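Local coordinates for structural polyprotein, VP1 (Israeli acute paralysis virus, PDB 5CDD), which is one of the capsid proteins cut from the viral structural polyprotein and probably serves as a structural building block of the virion shell, at residues P62-T67 and M115-S120; G74-S79 and V180-N185. All blocks are in the same frame, centred on the assembly; numbering follows the deposited sequence.

Interaction 1: P62-T67 and M115-S120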
ATOM      1  N   PRO A  62      21.796  19.367  40.350  1.00 35.10           N
ATOM      2  CA  PRO A  62      21.831  17.952  39.966  1.00 34.12           C
ATOM      3  C   PRO A  62      20.612  17.305  40.617  1.00 35.01           C
ATOM      4  O   PRO A  62      20.321  17.569  41.788  1.00 36.35           O
ATOM      5  CB  PRO A  62      23.137  17.453  40.584  1.00 32.82           C
ATOM      6  CG  PRO A  62      23.962  18.700  40.746  1.00 33.32           C
ATOM      7  CD  PRO A  62      22.950  19.705  41.198  1.00 34.55           C
ATOM      8  N   ILE A  63      19.893  16.467  39.878  1.00 35.41           N
ATOM      9  CA  ILE A  63      18.706  15.842  40.447  1.00 35.84           C
ATOM     10  C   ILE A  63      19.004  14.857  41.570  1.00 35.52           C
ATOM     11  O   ILE A  63      18.085  14.400  42.247  1.00 36.90           O
ATOM     12  CB  ILE A  63      17.843  15.137  39.372  1.00 35.72           C
ATOM     13  CG1 ILE A  63      18.724  14.558  38.261  1.00 36.54           C
ATOM     14  CG2 ILE A  63      16.817  16.108  38.822  1.00 35.86           C
ATOM     15  CD1 ILE A  63      19.504  13.325  38.674  1.00 38.20           C
ATOM     16  N   THR A  64      20.278  14.541  41.780  1.00 34.84           N
ATOM     17  CA  THR A  64      20.645  13.635  42.854  1.00 34.34           C
ATOM     18  C   THR A  64      20.253  14.308  44.168  1.00 34.74           C
ATOM     19  O   THR A  64      19.986  13.642  45.164  1.00 34.24           O
ATOM     20  CB  THR A  64      22.157  13.344  42.867  1.00 33.41           C
ATOM     21  OG1 THR A  64      22.889  14.574  42.840  1.00 34.67           O
ATOM     22  CG2 THR A  64      22.555  12.493  41.675  1.00 32.32           C
ATOM     23  N   ASP A  65      20.206  15.638  44.154  1.00 34.88           N
ATOM     24  CA  ASP A  65      19.831  16.404  45.339  1.00 35.79           C
ATOM     25  C   ASP A  65      18.408  16.049  45.741  1.00 35.49           C
ATOM     26  O   ASP A  65      18.043  16.114  46.913  1.00 36.50           O
ATOM     27  CB  ASP A  65      19.925  17.908  45.067  1.00 37.83           C
ATOM     28  CG  ASP A  65      21.348  18.366  44.793  1.00 41.47           C
ATOM     29  OD1 ASP A  65      22.295  17.622  45.134  1.00 43.17           O
ATOM     30  OD2 ASP A  65      21.521  19.480  44.248  1.00 42.57           O
ATOM     31  N   LEU A  66      17.609  15.674  44.749  1.00 34.25           N
ATOM     32  CA  LEU A  66      16.223  15.284  44.965  1.00 32.82           C
ATOM     33  C   LEU A  66      16.134  13.762  44.975  1.00 33.83           C
ATOM     34  O   LEU A  66      15.440  13.167  45.797  1.00 34.60           O
ATOM     35  CB  LEU A  66      15.345  15.831  43.837  1.00 30.72           C
ATOM     36  CG  LEU A  66      13.911  15.297  43.760  1.00 29.26           C
ATOM     37  CD1 LEU A  66      13.140  15.726  44.994  1.00 29.11           C
ATOM     38  CD2 LEU A  66      13.235  15.815  42.503  1.00 26.81           C
ATOM     39  N   THR A  67      16.857  13.151  44.045  1.00 35.14           N
ATOM     40  CA  THR A  67      16.895  11.707  43.873  1.00 35.07           C
ATOM     41  C   THR A  67      17.396  10.919  45.080  1.00 35.71           C
ATOM     42  O   THR A  67      16.800   9.908  45.448  1.00 35.21           O
ATOM     43  CB  THR A  67      17.745  11.355  42.628  1.00 35.54           C
ATOM     44  OG1 THR A  67      16.883  11.252  41.489  1.00 36.34           O
ATOM     45  CG2 THR A  67      18.511  10.058  42.820  1.00 36.48           C
ATOM     46  N   MET A 115      25.538  15.036  33.508  1.00 33.71           N
ATOM     47  CA  MET A 115      26.608  15.231  34.468  1.00 35.49           C
ATOM     48  C   MET A 115      26.845  13.929  35.208  1.00 33.44           C
ATOM     49  O   MET A 115      25.904  13.227  35.566  1.00 33.93           O
ATOM     50  CB  MET A 115      26.262  16.357  35.442  1.00 40.24           C
ATOM     51  CG  MET A 115      25.200  16.018  36.453  1.00 48.14           C
ATOM     52  SD  MET A 115      25.925  16.163  38.084  1.00 63.04           S
ATOM     53  CE  MET A 115      26.108  17.946  38.220  1.00 59.00           C
ATOM     54  N   PRO A 116      28.119  13.578  35.426  1.00 31.65           N
ATOM     55  CA  PRO A 116      28.492  12.350  36.125  1.00 30.68           C
ATOM     56  C   PRO A 116      27.740  12.219  37.438  1.00 30.75           C
ATOM     57  O   PRO A 116      27.661  13.166  38.215  1.00 31.06           O
ATOM     58  CB  PRO A 116      29.989  12.522  36.326  1.00 31.13           C
ATOM     59  CG  PRO A 116      30.400  13.292  35.102  1.00 30.28           C
ATOM     60  CD  PRO A 116      29.316  14.341  35.032  1.00 30.61           C
ATOM     61  N   ARG A 117      27.189  11.039  37.680  1.00 31.22           N
ATOM     62  CA  ARG A 117      26.435  10.794  38.896  1.00 32.28           C
ATOM     63  C   ARG A 117      27.239  11.153  40.138  1.00 34.05           C
ATOM     64  O   ARG A 117      28.397  10.764  40.279  1.00 34.98           O
ATOM     65  CB  ARG A 117      26.004   9.331  38.956  1.00 31.01           C
ATOM     66  CG  ARG A 117      25.076   9.003  40.106  1.00 31.23           C
ATOM     67  CD  ARG A 117      24.453   7.638  39.904  1.00 33.03           C
ATOM     68  NE  ARG A 117      23.601   7.618  38.723  1.00 34.79           N
ATOM     69  CZ  ARG A 117      22.485   8.328  38.603  1.00 37.12           C
ATOM     70  NH1 ARG A 117      22.089   9.110  39.597  1.00 38.20           N
ATOM     71  NH2 ARG A 117      21.765   8.261  37.491  1.00 37.17           N
ATOM     72  N   ASN A 118      26.609  11.917  41.025  1.00 36.02           N
ATOM     73  CA  ASN A 118      27.209  12.353  42.280  1.00 35.94           C
ATOM     74  C   ASN A 118      28.278  13.431  42.173  1.00 36.35           C
ATOM     75  O   ASN A 118      29.072  13.615  43.092  1.00 38.09           O
ATOM     76  CB  ASN A 118      27.755  11.155  43.052  1.00 35.15           C
ATOM     77  CG  ASN A 118      26.663  10.196  43.471  1.00 36.84           C
ATOM     78  OD1 ASN A 118      25.678  10.590  44.099  1.00 36.94           O
ATOM     79  ND2 ASN A 118      26.830   8.926  43.126  1.00 37.45           N
ATOM     80  N   TYR A 119      28.300  14.133  41.047  1.00 36.13           N
ATOM     81  CA  TYR A 119      29.239  15.232  40.850  1.00 35.30           C
ATOM     82  C   TYR A 119      28.473  16.468  41.306  1.00 36.43           C
ATOM     83  O   TYR A 119      27.242  16.445  41.371  1.00 36.75           O
ATOM     84  CB  TYR A 119      29.587  15.386  39.368  1.00 34.17           C
ATOM     85  CG  TYR A 119      30.891  14.756  38.933  1.00 33.20           C
ATOM     86  CD1 TYR A 119      31.226  13.453  39.304  1.00 33.68           C
ATOM     87  CD2 TYR A 119      31.767  15.446  38.093  1.00 32.04           C
ATOM     88  CE1 TYR A 119      32.403  12.850  38.844  1.00 32.93           C
ATOM     89  CE2 TYR A 119      32.942  14.856  37.627  1.00 32.61           C
ATOM     90  CZ  TYR A 119      33.254  13.560  38.004  1.00 33.31           C
ATOM     91  OH  TYR A 119      34.410  12.977  37.527  1.00 31.97           O
ATOM     92  N   SER A 120      29.181  17.542  41.635  1.00 37.10           N
ATOM     93  CA  SER A 120      28.502  18.763  42.051  1.00 37.84           C
ATOM     94  C   SER A 120      28.459  19.719  40.866  1.00 38.30           C
ATOM     95  O   SER A 120      29.366  19.738  40.037  1.00 38.28           O
ATOM     96  CB  SER A 120      29.217  19.410  43.239  1.00 37.62           C
ATOM     97  OG  SER A 120      30.572  19.679  42.940  1.00 41.98           O
TER
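Met115 lays its thioether end against the ring of Pro62, joining two strands of one sheet in the jelly-roll fold expected of a picornavirus-like capsid protein. Pro62 ends the short edge strand 61-62, and Met115 is near the end of strand 110-116; strand 166-172 runs between them in the sheet, so the contact bridges over an intervening strand. From CB, the Met115 chain sets out toward the 62-67 segment with CG between the backbone N and the carbonyl carbon (chi1 72°), and next comes Met115 SD, 4.0 Å from Pro62 CB. Bends at chi2 and at chi3 (71°), the latter placing the methyl, bring the chain obliquely across the proline ring, where Met115 CE meets Pro62 CG at 3.4 Å. Pro62 CG also lies 4.0 Å from Tyr119 O, so the ring touches both the strand end and the turn that follows.

That turn, type II from Pro116 to Tyr119, packs against Thr64. Thr64 CG2 stands 4.1 Å from the backbone N of Asn118, whose positive phi (73°) suits the third position of such a turn. Thr64 CG2 also approaches the Arg117 guanidinium obliquely, 4.0 Å from its NH1, in a van der Waals contact; the charge is answered by a salt bridge from NE to Asp165. Asn118 ND2 in turn bonds to Asp161 O. Within the turn, Pro116 CB sits over the centre of the Tyr119 ring, 3.3 Å above its plane.

Interaction 2: G74-S79 and V180-N185; sequences GRDYMS and VARAGN
Asp76 and Arg182 form a salt bridge that ties the start of helix 77-82 to strand 176-184 at the buried centre of the chain, in a capsid protein of jelly-roll type. The Arg182 chain is extended from CG to NE and meets the aspartate at about a right angle, yet the two charged groups end nearly coplanar, 17° apart. Arg182 NE donates to the syn lone pair of Asp76 OD1 over 2.7 Å, almost straight at 173°. A second, weak bond reaches the same oxygen, Asp76 OD1, from Arg182 NH2 at 3.4 Å. The other carboxylate oxygen faces the helix: Asp76 is its N-cap, and Asp76 OD2 accepts from Ser79 N at 2.7 Å, with the donor 34° out of the carboxylate plane. One side chain thus caps the helix and pairs with the arginine, whose NH2 is held by Asp71 as well.

Beside this tight polar grip, Met78 packs without any polar bond. Its CB lies over one face of the guanidinium, 4.1 Å from Arg182 CZ, and Met78 SD rests 3.6 Å from Ala183 C and also near Gly184 N. Ser79 CB comes in at the guanidinium edge, 3.8 Å from Arg182 NH2. Every touching residue is buried; the more open side lies at partly exposed Arg75, which pairs with Asp51 of its own chain through NH2 and with Asp127 of a second copy of this protein through NE.

Strands 47-55 and 87-98 both pair antiparallel with 176-184, and their Ile49 and Tyr94 touch the Arg182 side chain, while Thr67 and Thr70 of helix 64-73 pack against it too.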
ATOM      1  N   GLY A  74      10.794   5.268  49.077  1.00 35.74           N
ATOM      2  CA  GLY A  74      10.045   4.124  48.590  1.00 34.09           C
ATOM      3  C   GLY A  74       8.619   4.478  48.217  1.00 33.67           C
ATOM      4  O   GLY A  74       7.728   3.632  48.287  1.00 32.33           O
ATOM      5  N   ARG A  75       8.402   5.729  47.818  1.00 34.22           N
ATOM      6  CA  ARG A  75       7.073   6.185  47.430  1.00 34.96           C
ATOM      7  C   ARG A  75       6.712   5.752  46.009  1.00 35.16           C
ATOM      8  O   ARG A  75       5.662   5.147  45.795  1.00 36.21           O
ATOM      9  CB  ARG A  75       6.968   7.710  47.536  1.00 36.67           C
ATOM     10  CG  ARG A  75       5.589   8.241  47.172  1.00 37.41           C
ATOM     11  CD  ARG A  75       5.554   9.757  47.081  1.00 40.10           C
ATOM     12  NE  ARG A  75       4.273  10.227  46.553  1.00 43.33           N
ATOM     13  CZ  ARG A  75       4.003  11.493  46.246  1.00 44.10           C
ATOM     14  NH1 ARG A  75       4.925  12.431  46.414  1.00 44.87           N
ATOM     15  NH2 ARG A  75       2.812  11.819  45.763  1.00 43.31           N
ATOM     16  N   ASP A  76       7.574   6.062  45.041  1.00 34.31           N
ATOM     17  CA  ASP A  76       7.313   5.687  43.652  1.00 33.90           C
ATOM     18  C   ASP A  76       7.783   4.263  43.365  1.00 33.07           C
ATOM     19  O   ASP A  76       8.377   3.613  44.224  1.00 33.03           O
ATOM     20  CB  ASP A  76       7.989   6.664  42.681  1.00 35.58           C
ATOM     21  CG  ASP A  76       9.496   6.491  42.618  1.00 38.68           C
ATOM     22  OD1 ASP A  76      10.123   7.091  41.719  1.00 38.62           O
ATOM     23  OD2 ASP A  76      10.056   5.760  43.462  1.00 42.17           O
ATOM     24  N   TYR A  77       7.526   3.784  42.153  1.00 32.59           N
ATOM     25  CA  TYR A  77       7.912   2.429  41.779  1.00 32.26           C
ATOM     26  C   TYR A  77       9.417   2.205  41.702  1.00 32.67           C
ATOM     27  O   TYR A  77       9.912   1.172  42.153  1.00 33.66           O
ATOM     28  CB  TYR A  77       7.268   2.041  40.445  1.00 32.05           C
ATOM     29  CG  TYR A  77       5.757   1.992  40.487  1.00 31.38           C
ATOM     30  CD1 TYR A  77       5.092   1.459  41.587  1.00 30.72           C
ATOM     31  CD2 TYR A  77       4.993   2.455  39.416  1.00 31.68           C
ATOM     32  CE1 TYR A  77       3.706   1.385  41.626  1.00 32.08           C
ATOM     33  CE2 TYR A  77       3.601   2.384  39.445  1.00 32.03           C
ATOM     34  CZ  TYR A  77       2.967   1.848  40.553  1.00 31.93           C
ATOM     35  OH  TYR A  77       1.593   1.778  40.597  1.00 35.32           O
ATOM     36  N   MET A  78      10.149   3.157  41.133  1.00 32.44           N
ATOM     37  CA  MET A  78      11.594   3.004  41.029  1.00 32.83           C
ATOM     38  C   MET A  78      12.233   2.834  42.399  1.00 32.59           C
ATOM     39  O   MET A  78      13.116   1.995  42.580  1.00 34.17           O
ATOM     40  CB  MET A  78      12.217   4.201  40.309  1.00 34.01           C
ATOM     41  CG  MET A  78      12.024   4.167  38.808  1.00 36.36           C
ATOM     42  SD  MET A  78      13.017   5.397  37.968  1.00 40.93           S
ATOM     43  CE  MET A  78      14.601   4.594  37.964  1.00 38.00           C
ATOM     44  N   SER A  79      11.779   3.625  43.364  1.00 30.64           N
ATOM     45  CA  SER A  79      12.310   3.548  44.716  1.00 28.45           C
ATOM     46  C   SER A  79      11.813   2.295  45.429  1.00 27.33           C
ATOM     47  O   SER A  79      12.602   1.510  45.956  1.00 27.06           O
ATOM     48  CB  SER A  79      11.900   4.783  45.515  1.00 28.26           C
ATOM     49  OG  SER A  79      12.359   4.695  46.851  1.00 30.40           O
ATOM     50  N   VAL A 180       7.496  16.737  40.137  1.00 28.89           N
ATOM     51  CA  VAL A 180       8.445  15.864  39.469  1.00 28.32           C
ATOM     52  C   VAL A 180       7.985  14.411  39.432  1.00 28.21           C
ATOM     53  O   VAL A 180       7.635  13.827  40.460  1.00 28.46           O
ATOM     54  CB  VAL A 180       9.830  15.936  40.150  1.00 27.66           C
ATOM     55  CG1 VAL A 180      10.842  15.131  39.356  1.00 26.53           C
ATOM     56  CG2 VAL A 180      10.273  17.384  40.270  1.00 27.02           C
ATOM     57  N   ALA A 181       7.984  13.839  38.233  1.00 27.53           N
ATOM     58  CA  ALA A 181       7.591  12.452  38.030  1.00 26.21           C
ATOM     59  C   ALA A 181       8.701  11.777  37.237  1.00 26.29           C
ATOM     60  O   ALA A 181       9.235  12.362  36.296  1.00 28.22           O
ATOM     61  CB  ALA A 181       6.283  12.386  37.262  1.00 24.05           C
ATOM     62  N   ARG A 182       9.057  10.553  37.613  1.00 26.16           N
ATOM     63  CA  ARG A 182      10.117   9.844  36.910  1.00 26.55           C
ATOM     64  C   ARG A 182       9.760   8.413  36.537  1.00 26.27           C
ATOM     65  O   ARG A 182       8.700   7.898  36.897  1.00 26.30           O
ATOM     66  CB  ARG A 182      11.395   9.822  37.752  1.00 27.97           C
ATOM     67  CG  ARG A 182      11.277   8.996  39.017  1.00 28.55           C
ATOM     68  CD  ARG A 182      12.618   8.852  39.709  1.00 29.75           C
ATOM     69  NE  ARG A 182      12.495   8.106  40.957  1.00 31.61           N
ATOM     70  CZ  ARG A 182      13.514   7.815  41.758  1.00 32.22           C
ATOM     71  NH1 ARG A 182      14.742   8.203  41.441  1.00 31.92           N
ATOM     72  NH2 ARG A 182      13.302   7.137  42.880  1.00 32.82           N
ATOM     73  N   ALA A 183      10.675   7.785  35.808  1.00 26.35           N
ATOM     74  CA  ALA A 183      10.540   6.409  35.350  1.00 26.27           C
ATOM     75  C   ALA A 183      11.858   6.075  34.670  1.00 26.80           C
ATOM     76  O   ALA A 183      12.701   6.953  34.488  1.00 28.15           O
ATOM     77  CB  ALA A 183       9.392   6.288  34.356  1.00 24.30           C
ATOM     78  N   GLY A 184      12.049   4.813  34.309  1.00 26.91           N
ATOM     79  CA  GLY A 184      13.277   4.437  33.637  1.00 28.11           C
ATOM     80  C   GLY A 184      13.062   4.525  32.140  1.00 28.25           C
ATOM     81  O   GLY A 184      11.919   4.579  31.690  1.00 28.91           O
ATOM     82  N   ASN A 185      14.138   4.564  31.361  1.00 28.86           N
ATOM     83  CA  ASN A 185      13.977   4.622  29.914  1.00 29.51           C
ATOM     84  C   ASN A 185      13.587   3.214  29.471  1.00 30.11           C
ATOM     85  O   ASN A 185      13.353   2.347  30.311  1.00 30.08           O
ATOM     86  CB  ASN A 185      15.268   5.106  29.236  1.00 29.60           C
ATOM     87  CG  ASN A 185      16.372   4.077  29.259  1.00 30.77           C
ATOM     88  OD1 ASN A 185      16.389   3.180  30.101  1.00 33.54           O
ATOM     89  ND2 ASN A 185      17.319   4.213  28.340  1.00 31.49           N
TER

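In the fold
Both contacts are buried, but interaction 2 is centred only about 2 Å from the centre of the chain, interaction 1 about 14 Å out. Interaction 1 sets the end of strand 61-62 and the first part of helix 64-73 against a strand end and its turn; interaction 2 sets the start of helix 77-82 against the end of strand 176-184, in another sheet. Their chemistry differs: 62-67 meets 115-120 by van der Waals contact, mostly of carbon atoms, while 74-79 and 180-185 share a buried ion pair. The centres are about 16 Å apart, and helix 64-73 links them: Leu66 CD2 touches Val180 CG1 at 4.0 Å, and Thr67 OG1 packs near Arg182 NH1.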